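Long-range contacts in ArCE4A (Arthrobacter sp. AW19M34-1, PDB 5LFZ), which probably removes acetyl groups from polysaccharides such as chitin, acting as a metal-dependent deacetylase of carbohydrate esterase family 4: residues Ala22-Val27 with Gly194-Thr199; Ile118-Tyr123 with Val139-Asp144; Gly167-Met172 with Gln202-Thr207. One frame throughout, in Å; residues are numbered along the deposited sequence. Where two conformers were deposited one is given.

Overall arrangement
From the N terminus, Ala22-Val27 leads into strand 26-32 and pairs with Gly194-Thr199, far along the chain, so that contact 1 closes a loop spanning most of the chain. Within that loop lies contact 2, a short closure between Ile118-Tyr123 and Val139-Asp144 near the nickel site. Contact 3 opens after contact 2 is complete, and its ends alternate with those of contact 1: Gly167-Met172 falls inside the large loop, Gln202-Thr207 beyond it. Contacts 1 and 3 touch where Cys26 meets Gly167 and Leu203. Asp142 ties contact 2 to contact 3 by bonds to Ser168 and Ile169. All three contacts reach the same parallel sheet, in which strand 168-173 lies between 26-32 and 143-144.

Contact 1 of 3, residues Ala22-Val27 with Gly194-Thr199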
loop_
_atom_site.group_PDB
_atom_site.type_symbol
_atom_site.label_atom_id
_atom_site.label_comp_id
_atom_site.label_asym_id
_atom_site.label_seq_id
_atom_site.Cartn_x
_atom_site.Cartn_y
_atom_site.Cartn_z
ATOM N N ALA A 22 -4.138 -18.908 3.327
ATOM C CA ALA A 22 -4.945 -19.876 2.595
ATOM C C ALA A 22 -6.037 -20.420 3.509
ATOM O O ALA A 22 -7.099 -20.843 3.051
ATOM C CB ALA A 22 -4.078 -21.003 2.058
ATOM N N THR A 23 -5.770 -20.388 4.811
ATOM C CA THR A 23 -6.712 -20.882 5.806
ATOM C C THR A 23 -7.190 -19.766 6.734
ATOM O O THR A 23 -8.377 -19.677 7.054
ATOM C CB THR A 23 -6.086 -22.002 6.650
ATOM O OG1 THR A 23 -4.941 -21.493 7.346
ATOM C CG2 THR A 23 -5.655 -23.155 5.761
ATOM N N THR A 24 -6.257 -18.920 7.163
ATOM C CA THR A 24 -6.562 -17.815 8.069
ATOM C C THR A 24 -7.222 -16.670 7.306
ATOM O O THR A 24 -6.871 -16.387 6.162
ATOM C CB THR A 24 -5.283 -17.314 8.786
ATOM O OG1 THR A 24 -4.679 -18.402 9.498
ATOM C CG2 THR A 24 -5.593 -16.192 9.771
ATOM N N LYS A 25 -8.204 -16.027 7.931
ATOM C CA LYS A 25 -8.915 -14.927 7.291
ATOM C C LYS A 25 -8.073 -13.660 7.313
ATOM O O LYS A 25 -8.009 -12.951 8.319
ATOM C CB LYS A 25 -10.259 -14.687 7.971
ATOM C CG LYS A 25 -11.183 -15.887 7.927
ATOM C CD LYS A 25 -12.432 -15.631 8.740
ATOM C CE LYS A 25 -12.795 -16.841 9.579
ATOM N NZ LYS A 25 -14.067 -16.618 10.319
ATOM N N CYS A 26 -7.430 -13.391 6.185
ATOM C CA CYS A 26 -6.489 -12.278 6.060
ATOM C C CYS A 26 -7.029 -11.047 5.348
ATOM O O CYS A 26 -7.840 -11.138 4.429
ATOM C CB CYS A 26 -5.226 -12.738 5.318
ATOM S SG CYS A 26 -4.228 -13.966 6.184
ATOM N N VAL A 27 -6.548 -9.893 5.797
ATOM C CA VAL A 27 -6.829 -8.608 5.177
ATOM C C VAL A 27 -5.520 -7.820 5.116
ATOM O O VAL A 27 -4.721 -7.888 6.054
ATOM C CB VAL A 27 -7.902 -7.826 5.965
ATOM C CG1 VAL A 27 -7.928 -6.368 5.558
ATOM C CG2 VAL A 27 -9.272 -8.465 5.771
ATOM N N GLY A 194 -12.714 -10.673 13.266
ATOM C CA GLY A 194 -12.093 -11.975 13.065
ATOM C C GLY A 194 -10.959 -12.026 12.056
ATOM O O GLY A 194 -10.487 -13.108 11.701
ATOM N N TYR A 195 -10.510 -10.862 11.601
ATOM C CA TYR A 195 -9.454 -10.801 10.595
ATOM C C TYR A 195 -8.059 -10.738 11.187
ATOM O O TYR A 195 -7.850 -10.229 12.291
ATOM C CB TYR A 195 -9.663 -9.591 9.682
ATOM C CG TYR A 195 -10.950 -9.660 8.908
ATOM C CD1 TYR A 195 -11.114 -10.581 7.886
ATOM C CD2 TYR A 195 -12.005 -8.815 9.205
ATOM C CE1 TYR A 195 -12.300 -10.655 7.174
ATOM C CE2 TYR A 195 -13.191 -8.879 8.502
ATOM C CZ TYR A 195 -13.336 -9.801 7.492
ATOM O OH TYR A 195 -14.524 -9.864 6.798
ATOM N N THR A 196 -7.105 -11.267 10.427
ATOM C CA THR A 196 -5.690 -11.148 10.731
ATOM C C THR A 196 -5.099 -10.182 9.716
ATOM O O THR A 196 -5.344 -10.316 8.522
ATOM C CB THR A 196 -4.981 -12.506 10.673
ATOM O OG1 THR A 196 -5.480 -13.346 11.724
ATOM C CG2 THR A 196 -3.466 -12.347 10.824
ATOM N N LEU A 197 -4.359 -9.190 10.197
ATOM C CA LEU A 197 -3.873 -8.125 9.327
ATOM C C LEU A 197 -2.459 -8.463 8.882
ATOM O O LEU A 197 -1.598 -8.768 9.708
ATOM C CB LEU A 197 -3.929 -6.780 10.045
ATOM C CG LEU A 197 -5.302 -6.481 10.667
ATOM C CD1 LEU A 197 -5.328 -5.149 11.388
ATOM C CD2 LEU A 197 -6.375 -6.501 9.610
ATOM N N VAL A 198 -2.228 -8.427 7.573
ATOM C CA VAL A 198 -0.966 -8.897 7.000
ATOM C C VAL A 198 -0.427 -7.932 5.952
ATOM O O VAL A 198 -1.144 -7.056 5.484
ATOM C CB VAL A 198 -1.120 -10.287 6.335
ATOM C CG1 VAL A 198 -1.558 -11.340 7.346
ATOM C CG2 VAL A 198 -2.089 -10.219 5.153
ATOM N N THR A 199 0.837 -8.104 5.574
ATOM C CA THR A 199 1.387 -7.345 4.457
ATOM C C THR A 199 0.896 -7.964 3.155
ATOM O O THR A 199 0.385 -9.081 3.155
ATOM C CB THR A 199 2.921 -7.330 4.460
ATOM O OG1 THR A 199 3.406 -8.672 4.333
ATOM C CG2 THR A 199 3.450 -6.711 5.749
#
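Thr24 meets Thr196 at the start of the contact, its methyl CG2 lying 3.5 Å from Thr196 OG1, with the two side chains crossing obliquely. This CG2 is anti to the backbone N, on the side of Thr196, while Thr24 OG1 makes a weak hydrogen bond to Asp20 O. At Lys25 the backbone carries the contact: Lys25 O accepts Thr196 N at 2.8 Å in a nearly straight bond (169° at the hydrogen), and the same oxygen lies at the edge of the Tyr195 ring. Cys26 and Thr196 then form a parallel bridge pair. With Val27-Leu197 they make the short seam by which strand 196-197 joins strand 26-32, as expected in the distorted parallel beta/alpha barrel of NodB-type deacetylases. On the face shared with Thr196, Cys26 SG approaches Val198 CG1 at 3.9 Å and is itself bound in a disulfide to Cys21, which pins the N-terminal loop here. Val27 N donates to Thr196 O over 3.0 Å, and Val27 O receives Val198 N at the same length, 3.0 Å. The Val27 side chain turns to the other face, with CG2 anti to its carbonyl carbon. In the conformer given, that methyl sits over the face of the Tyr195 ring in a CH-pi contact, 4.0 Å from the centroid, while Val27 CB touches Leu197 CD2; the Leu197 side chain also packs against Val187 and Leu190 of helix 177-192.

Contact 2 of 3, residues Ile118-Tyr123 with Val139-Asp144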
loop_
_atom_site.group_PDB
_atom_site.type_symbol
_atom_site.label_atom_id
_atom_site.label_comp_id
_atom_site.label_asym_id
_atom_site.label_seq_id
_atom_site.Cartn_x
_atom_site.Cartn_y
_atom_site.Cartn_z
ATOM N N ILE A 118 6.520 -4.923 -5.249
ATOM C CA ILE A 118 5.175 -4.711 -5.765
ATOM C C ILE A 118 5.007 -3.251 -6.174
ATOM O O ILE A 118 5.701 -2.374 -5.655
ATOM C CB ILE A 118 4.097 -5.069 -4.711
ATOM C CG1 ILE A 118 4.350 -4.288 -3.416
ATOM C CG2 ILE A 118 4.101 -6.563 -4.423
ATOM C CD1 ILE A 118 3.383 -4.633 -2.286
ATOM N N LEU A 119 4.085 -2.989 -7.096
ATOM C CA LEU A 119 3.801 -1.625 -7.533
ATOM C C LEU A 119 2.297 -1.447 -7.656
ATOM O O LEU A 119 1.598 -2.344 -8.116
ATOM C CB LEU A 119 4.492 -1.318 -8.874
ATOM C CG LEU A 119 4.327 0.086 -9.482
ATOM C CD1 LEU A 119 5.586 0.487 -10.250
ATOM C CD2 LEU A 119 3.099 0.194 -10.385
ATOM N N ARG A 120 1.805 -0.287 -7.235
ATOM C CA ARG A 120 0.398 0.065 -7.413
ATOM C C ARG A 120 0.327 1.243 -8.372
ATOM O O ARG A 120 0.956 2.272 -8.137
ATOM C CB ARG A 120 -0.257 0.408 -6.080
ATOM C CG ARG A 120 -1.668 0.931 -6.224
ATOM C CD ARG A 120 -2.335 1.069 -4.874
ATOM N NE ARG A 120 -2.798 -0.207 -4.334
ATOM C CZ ARG A 120 -3.116 -0.383 -3.055
ATOM N NH1 ARG A 120 -2.997 0.635 -2.211
ATOM N NH2 ARG A 120 -3.546 -1.562 -2.614
ATOM N N PRO A 121 -0.399 1.084 -9.481
ATOM C CA PRO A 121 -0.444 2.178 -10.453
ATOM C C PRO A 121 -1.355 3.297 -9.967
ATOM O O PRO A 121 -2.444 3.012 -9.475
ATOM C CB PRO A 121 -1.009 1.508 -11.707
ATOM C CG PRO A 121 -1.862 0.401 -11.179
ATOM C CD PRO A 121 -1.167 -0.092 -9.923
ATOM N N PRO A 122 -0.904 4.553 -10.090
ATOM C CA PRO A 122 -1.736 5.710 -9.727
ATOM C C PRO A 122 -3.124 5.654 -10.356
ATOM O O PRO A 122 -3.253 5.311 -11.532
ATOM C CB PRO A 122 -0.933 6.890 -10.273
ATOM C CG PRO A 122 0.482 6.437 -10.151
ATOM C CD PRO A 122 0.455 4.961 -10.481
ATOM N N TYR A 123 -4.143 5.960 -9.553
ATOM C CA TYR A 123 -5.539 5.992 -9.993
ATOM C C TYR A 123 -6.042 4.616 -10.421
ATOM O O TYR A 123 -7.145 4.495 -10.950
ATOM C CB TYR A 123 -5.725 7.002 -11.138
ATOM C CG TYR A 123 -5.039 8.324 -10.868
ATOM C CD1 TYR A 123 -5.568 9.229 -9.957
ATOM C CD2 TYR A 123 -3.856 8.660 -11.512
ATOM C CE1 TYR A 123 -4.937 10.433 -9.696
ATOM C CE2 TYR A 123 -3.217 9.860 -11.257
ATOM C CZ TYR A 123 -3.760 10.743 -10.351
ATOM O OH TYR A 123 -3.122 11.940 -10.100
ATOM N N VAL A 139 -0.444 -4.271 -7.830
ATOM C CA VAL A 139 -1.377 -4.526 -6.747
ATOM C C VAL A 139 -2.431 -3.428 -6.667
ATOM O O VAL A 139 -2.124 -2.277 -6.358
ATOM C CB VAL A 139 -0.648 -4.651 -5.398
ATOM C CG1 VAL A 139 -1.642 -4.917 -4.274
ATOM C CG2 VAL A 139 0.420 -5.750 -5.479
ATOM N N LEU A 140 -3.668 -3.793 -6.976
ATOM C CA LEU A 140 -4.788 -2.866 -6.851
ATOM C C LEU A 140 -5.456 -3.088 -5.502
ATOM O O LEU A 140 -4.771 -3.189 -4.485
ATOM C CB LEU A 140 -5.782 -3.043 -8.002
ATOM C CG LEU A 140 -5.340 -2.549 -9.390
ATOM C CD1 LEU A 140 -4.733 -1.156 -9.318
ATOM C CD2 LEU A 140 -4.372 -3.506 -10.039
ATOM N N TRP A 141 -6.785 -3.170 -5.496
ATOM C CA TRP A 141 -7.556 -3.248 -4.256
ATOM C C TRP A 141 -8.988 -3.692 -4.534
ATOM O O TRP A 141 -9.477 -3.564 -5.657
ATOM C CB TRP A 141 -7.576 -1.886 -3.549
ATOM C CG TRP A 141 -8.205 -0.808 -4.394
ATOM C CD1 TRP A 141 -9.535 -0.467 -4.445
ATOM C CD2 TRP A 141 -7.536 0.054 -5.316
ATOM N NE1 TRP A 141 -9.726 0.554 -5.345
ATOM C CE2 TRP A 141 -8.514 0.892 -5.894
ATOM C CE3 TRP A 141 -6.200 0.202 -5.710
ATOM C CZ2 TRP A 141 -8.196 1.869 -6.837
ATOM C CZ3 TRP A 141 -5.888 1.168 -6.649
ATOM C CH2 TRP A 141 -6.879 1.990 -7.202
ATOM N N ASP A 142 -9.678 -4.189 -3.515
ATOM C CA ASP A 142 -11.087 -4.512 -3.697
ATOM C C ASP A 142 -11.961 -3.653 -2.788
ATOM O O ASP A 142 -13.170 -3.581 -2.980
ATOM C CB ASP A 142 -11.345 -6.006 -3.462
ATOM C CG ASP A 142 -11.099 -6.427 -2.033
ATOM O OD1 ASP A 142 -10.192 -5.865 -1.394
ATOM O OD2 ASP A 142 -11.815 -7.332 -1.549
ATOM N N VAL A 143 -11.342 -2.997 -1.810
ATOM C CA VAL A 143 -12.067 -2.084 -0.929
ATOM C C VAL A 143 -11.472 -0.686 -0.992
ATOM O O VAL A 143 -10.361 -0.457 -0.521
ATOM C CB VAL A 143 -12.050 -2.555 0.537
ATOM C CG1 VAL A 143 -12.814 -1.565 1.415
ATOM C CG2 VAL A 143 -12.631 -3.954 0.657
ATOM N N ASP A 144 -12.218 0.239 -1.584
ATOM C CA ASP A 144 -11.825 1.641 -1.628
ATOM C C ASP A 144 -12.531 2.397 -0.502
ATOM O O ASP A 144 -13.746 2.593 -0.551
ATOM C CB ASP A 144 -12.176 2.250 -2.988
ATOM C CG ASP A 144 -11.709 3.689 -3.138
ATOM O OD1 ASP A 144 -11.200 4.281 -2.165
ATOM O OD2 ASP A 144 -11.870 4.240 -4.246
#
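Arg120 is extended through chi1 and chi2, with CG anti to the backbone N (chi1 173°), and its end comes close to Val139 and Leu140 after a bend at chi3 (-78°) that sets NE beside the Val139 carbonyl. Trp141 has its CG between backbone N and carbonyl carbon, and the CE3 corner of its indole comes over one face of the guanidinium, 3.7 Å from Arg120 NE. The two planes are nearly perpendicular, 84° apart, so the indole offers its edge and this is no flat stack. Two consecutive carbonyls take NE and NH2 at the guanidinium edge, both somewhat tilted from its plane: Arg120 NE donates to Val139 O at 3.0 Å, and Arg120 NH2 to Leu140 O at 2.8 Å, the latter donor standing above the carbonyl plane. These bonds fix the rotation of the group, whose NH1 forms a salt bridge with Asp32 and a hydrogen bond to Thr30. Val139 N returns a bond to Leu119 O over 2.8 Å. Apolar contacts flank the polar core, Ile118 CB against Val139 CG2 at 3.8 Å and Pro121 CG against Leu140 CD1 at 3.8 Å.

The Arg-Pro-Pro-Tyr sequence matches the third conserved motif of CE4 enzymes, in which the arginine probably positions the aspartate of the first motif. Arg120 O also holds ND1 of the nickel ligand His82, while the Tyr123 ring meets His86, another ligand, edge-to-face. Ile118 and Arg120 bond by backbone to Ser81 of strand 78-81, Phe56 of strand 54-57 packs on Val139, and Ile169 and Leu171 of strand 168-173 pack on Arg120.

Contact 3 of 3, residues Gly167-Met172 with Gln202-Thr207; sequences GSIILM and QLFAGT
The Phe204 ring meets Ile169 at its edge, where Ile169 CD1 lies near the ring plane, 3.7 Å from CE2 and a little farther from CZ. The Phe209 ring stacks on Phe204, and the hydroxyl of Thr207 lies in the Phe204 plane at its edge. That hydroxyl belongs to the type II turn from Phe204 to Thr207 that follows helix 200-203: Thr207 OG1 gives its hydrogen to Phe204 O at 2.7 Å. Thr207 N donates to the same oxygen at 3.1 Å, approaching from the same face of the carbonyl plane, so two bonds hold this oxygen and the turn.

Leu203 carries the rest of the contact. Its CG is anti to the backbone N (chi1 -177°), and from there CD2 reaches Ile169 CG1 at 3.5 Å. The same methyl lies 3.8 Å from Gly167 O, while Leu203 CD1 rests 4.0 Å from Gly167 CA, a glycine with positive phi that presents bare backbone. An alanine in place of Leu203 would probably open a gap beside Ile169 CG1 and Gly167. No hydrogen bond joins the segments; the buried contact is packing of side-chain carbons on each other and on the backbone of Gly167 and Ser168.

Strand 168-173 runs here between strands 26-32 and 143-144 of the parallel sheet, Gly167 bonding by backbone to Cys26 and Ile169 to Val143. The short helix 200-203, directly after strand 196-197, packs Leu203 against the beginning of strand 168-173, while Leu203 O accepts from Arg218 near the C terminus.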
loop_
_atom_site.group_PDB
_atom_site.type_symbol
_atom_site.label_atom_id
_atom_site.label_comp_id
_atom_site.label_asym_id
_atom_site.label_seq_id
_atom_site.Cartn_x
_atom_site.Cartn_y
_atom_site.Cartn_z
ATOM N N GLY A 167 -9.212 -12.144 2.321
ATOM C CA GLY A 167 -8.410 -11.945 1.127
ATOM C C GLY A 167 -8.415 -10.517 0.610
ATOM O O GLY A 167 -7.772 -10.212 -0.393
ATOM N N SER A 168 -9.134 -9.633 1.297
ATOM C CA SER A 168 -9.277 -8.250 0.843
ATOM C C SER A 168 -8.026 -7.386 0.969
ATOM O O SER A 168 -7.173 -7.595 1.834
ATOM C CB SER A 168 -10.417 -7.562 1.598
ATOM O OG SER A 168 -11.672 -7.885 1.033
ATOM N N ILE A 169 -7.953 -6.397 0.086
ATOM C CA ILE A 169 -6.930 -5.366 0.113
ATOM C C ILE A 169 -7.623 -4.018 0.280
ATOM O O ILE A 169 -8.384 -3.599 -0.589
ATOM C CB ILE A 169 -6.086 -5.361 -1.171
ATOM C CG1 ILE A 169 -5.366 -6.705 -1.344
ATOM C CG2 ILE A 169 -5.103 -4.198 -1.159
ATOM C CD1 ILE A 169 -4.621 -6.834 -2.661
ATOM N N ILE A 170 -7.361 -3.347 1.393
ATOM C CA ILE A 170 -8.051 -2.100 1.704
ATOM C C ILE A 170 -7.202 -0.907 1.296
ATOM O O ILE A 170 -6.050 -0.797 1.713
ATOM C CB ILE A 170 -8.382 -2.004 3.203
ATOM C CG1 ILE A 170 -9.192 -3.227 3.646
ATOM C CG2 ILE A 170 -9.126 -0.706 3.504
ATOM C CD1 ILE A 170 -9.557 -3.207 5.112
ATOM N N LEU A 171 -7.771 -0.033 0.465
ATOM C CA LEU A 171 -7.096 1.186 0.014
ATOM C C LEU A 171 -7.396 2.379 0.909
ATOM O O LEU A 171 -8.550 2.779 1.064
ATOM C CB LEU A 171 -7.501 1.526 -1.427
ATOM C CG LEU A 171 -7.012 2.875 -1.970
ATOM C CD1 LEU A 171 -5.501 2.887 -2.131
ATOM C CD2 LEU A 171 -7.691 3.205 -3.295
ATOM N N MET A 172 -6.339 2.937 1.487
ATOM C CA MET A 172 -6.399 4.195 2.207
ATOM C C MET A 172 -5.240 5.070 1.761
ATOM O O MET A 172 -4.346 4.610 1.039
ATOM C CB MET A 172 -6.348 3.969 3.715
ATOM C CG MET A 172 -7.584 3.287 4.258
ATOM S SD MET A 172 -7.337 2.717 5.943
ATOM C CE MET A 172 -6.183 1.374 5.665
ATOM N N GLN A 202 2.579 -11.328 2.480
ATOM C CA GLN A 202 1.967 -12.427 3.224
ATOM C C GLN A 202 0.624 -12.833 2.634
ATOM O O GLN A 202 0.302 -14.021 2.566
ATOM C CB GLN A 202 1.775 -12.046 4.690
ATOM C CG GLN A 202 3.043 -11.681 5.439
ATOM C CD GLN A 202 2.745 -11.212 6.854
ATOM O OE1 GLN A 202 2.323 -10.073 7.068
ATOM N NE2 GLN A 202 2.946 -12.097 7.826
ATOM N N LEU A 203 -0.152 -11.838 2.214
ATOM C CA LEU A 203 -1.485 -12.072 1.676
ATOM C C LEU A 203 -1.432 -12.967 0.445
ATOM O O LEU A 203 -2.271 -13.855 0.276
ATOM C CB LEU A 203 -2.167 -10.745 1.334
ATOM C CG LEU A 203 -3.601 -10.875 0.818
ATOM C CD1 LEU A 203 -4.516 -11.383 1.917
ATOM C CD2 LEU A 203 -4.088 -9.547 0.293
ATOM N N PHE A 204 -0.430 -12.754 -0.402
ATOM C CA PHE A 204 -0.309 -13.525 -1.637
ATOM C C PHE A 204 0.692 -14.668 -1.537
ATOM O O PHE A 204 0.970 -15.335 -2.534
ATOM C CB PHE A 204 0.084 -12.611 -2.799
ATOM C CG PHE A 204 -1.033 -11.733 -3.277
ATOM C CD1 PHE A 204 -1.957 -12.204 -4.198
ATOM C CD2 PHE A 204 -1.166 -10.439 -2.803
ATOM C CE1 PHE A 204 -2.991 -11.398 -4.640
ATOM C CE2 PHE A 204 -2.197 -9.627 -3.239
ATOM C CZ PHE A 204 -3.113 -10.109 -4.159
ATOM N N ALA A 205 1.228 -14.894 -0.343
ATOM C CA ALA A 205 2.205 -15.961 -0.139
ATOM C C ALA A 205 1.618 -17.325 -0.492
ATOM O O ALA A 205 0.597 -17.736 0.059
ATOM C CB ALA A 205 2.699 -15.954 1.295
ATOM N N GLY A 206 2.267 -18.018 -1.422
ATOM C CA GLY A 206 1.829 -19.339 -1.831
ATOM C C GLY A 206 1.068 -19.339 -3.144
ATOM O O GLY A 206 0.996 -20.361 -3.824
ATOM N N THR A 207 0.500 -18.192 -3.501
ATOM C CA THR A 207 -0.249 -18.069 -4.748
ATOM C C THR A 207 0.669 -17.678 -5.900
ATOM O O THR A 207 1.829 -17.328 -5.684
ATOM C CB THR A 207 -1.373 -17.028 -4.633
ATOM O OG1 THR A 207 -0.803 -15.715 -4.570
ATOM C CG2 THR A 207 -2.212 -17.281 -3.388
#